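Local coordinates for inorganic pyrophosphatase (Neisseria gonorrhoeae, PDB 5TEA) that catalyses the magnesium-dependent hydrolysis of inorganic pyrophosphate to two phosphate ions and assembles as a homohexamer, at the calcium ion site. Coordinates in Å, arbitrary orientation; residue numbers count along the deposited sequence, not the author numbering.

The calcium ion site. Residues 73, 77-80, 112-114. With CA (calcium ion), chain B.
Four aspartates, each offering one carboxylate oxygen, one backbone carbonyl and two waters give this calcium at least seven ligands, in the acidic metal cluster of a family I pyrophosphatase. Aspartate suits the place: its short arm brings a hard, anionic oxygen to the ion with little freedom to swing. Asp112 reaches across from the neighbouring loop, CG anti to its backbone N (chi1 -170°), and its OD1 lies 2.2 Å from the calcium. Asp73 and Asp80 both turn CG beside their own backbone N and bind monodentately through OD2; Asp73 OD2 lies 2.4 Å from the calcium.

The firmer part of the shell lies around water 2, which is bound to the metal and also linked to Asp73 OD1 and the backbone N of Asp80. The O of water 2 lies 2.6 Å from the carbonyl O of Asp113. Beside it Lys114 braces two of the acids through salt bridges, approaching both from above their carboxylate planes. Its NZ is 2.9 Å from Asp80 OD2, the same oxygen that binds calcium. In Asp112 the oxygens divide the work: OD1 holds the metal, and OD2 lies 2.8 Å from Lys114 NZ. The long arm and charge of lysine suit this role and probably offset the negative charge.

Looser by contrast is the side of Asp77, CG anti to N, whose OD2 is 2.7 Å from the calcium. Next to it the main-chain O of Glu78 supplies a neutral ligand, while its poorly ordered side chain points away. Water 1 is crowded against carboxylate oxygens and uncertain in position. Calcium probably stands in for magnesium, the cofactor that helps bind pyrophosphate and activate water for its hydrolysis, at a site sharing Asp80 and Asp112 with the predicted magnesium sites.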
# COMPACT_ATOMS: atom_id res chain seq x y z
N ASP A 73 -28.73 -4.07 -19.66
CA ASP A 73 -29.88 -3.85 -18.79
C ASP A 73 -31.09 -3.42 -19.61
O ASP A 73 -30.99 -3.05 -20.78
CB ASP A 73 -29.61 -2.74 -17.78
CG ASP A 73 -28.77 -3.20 -16.62
OD1 ASP A 73 -28.56 -4.42 -16.50
OD2 ASP A 73 -28.34 -2.33 -15.84
N ASP A 77 -28.15 0.04 -19.86
CA ASP A 77 -26.92 -0.03 -19.08
C ASP A 77 -26.22 -1.38 -19.30
O ASP A 77 -26.84 -2.39 -19.61
CB ASP A 77 -27.27 0.16 -17.60
CG ASP A 77 -26.09 0.58 -16.75
OD1 ASP A 77 -25.07 1.03 -17.31
OD2 ASP A 77 -26.21 0.46 -15.51
N GLU A 78 -24.90 -1.39 -19.12
CA GLU A 78 -24.16 -2.65 -19.14
C GLU A 78 -24.59 -3.54 -17.96
O GLU A 78 -25.08 -3.05 -16.94
CB GLU A 78 -22.66 -2.37 -19.07
CG GLU A 78 -22.22 -1.17 -19.90
CD GLU A 78 -20.97 -0.51 -19.35
OE1 GLU A 78 -20.24 0.13 -20.14
OE2 GLU A 78 -20.71 -0.62 -18.13
N LEU A 79 -24.46 -4.86 -18.14
CA LEU A 79 -24.77 -5.80 -17.05
C LEU A 79 -23.56 -5.89 -16.14
O LEU A 79 -22.48 -6.31 -16.58
CB LEU A 79 -25.16 -7.19 -17.55
CG LEU A 79 -25.48 -8.22 -16.44
CD1 LEU A 79 -26.41 -7.68 -15.36
CD2 LEU A 79 -26.03 -9.57 -16.99
N ASP A 80 -23.73 -5.50 -14.88
CA ASP A 80 -22.61 -5.31 -13.97
C ASP A 80 -22.22 -6.61 -13.27
O ASP A 80 -23.04 -7.51 -13.07
CB ASP A 80 -22.96 -4.27 -12.91
CG ASP A 80 -23.51 -3.00 -13.51
OD1 ASP A 80 -22.86 -2.42 -14.40
OD2 ASP A 80 -24.58 -2.58 -13.06
N ASP A 112 -31.17 -3.12 -11.86
CA ASP A 112 -29.74 -2.91 -12.07
C ASP A 112 -29.00 -4.08 -11.43
O ASP A 112 -28.13 -3.91 -10.58
CB ASP A 112 -29.33 -1.55 -11.50
CG ASP A 112 -27.91 -1.15 -11.88
OD1 ASP A 112 -27.38 -1.62 -12.91
OD2 ASP A 112 -27.32 -0.35 -11.14
N ASP A 113 -29.35 -5.31 -11.83
CA ASP A 113 -28.80 -6.49 -11.17
C ASP A 113 -27.29 -6.59 -11.36
O ASP A 113 -26.72 -6.08 -12.34
CB ASP A 113 -29.47 -7.76 -11.70
CG ASP A 113 -30.97 -7.79 -11.46
OD1 ASP A 113 -31.43 -7.21 -10.45
OD2 ASP A 113 -31.69 -8.40 -12.28
N LYS A 114 -26.64 -7.26 -10.42
CA LYS A 114 -25.20 -7.43 -10.44
C LYS A 114 -24.89 -8.91 -10.31
O LYS A 114 -25.34 -9.55 -9.35
CB LYS A 114 -24.54 -6.62 -9.33
CG LYS A 114 -25.22 -5.26 -9.20
CD LYS A 114 -24.26 -4.11 -9.04
CE LYS A 114 -25.05 -2.79 -8.96
NZ LYS A 114 -25.36 -2.24 -10.31
CA CA B . -26.25 -2.12 -14.78
O HOH W 1 -25.12 -0.56 -13.94
O HOH W 2 -26.69 -4.48 -14.39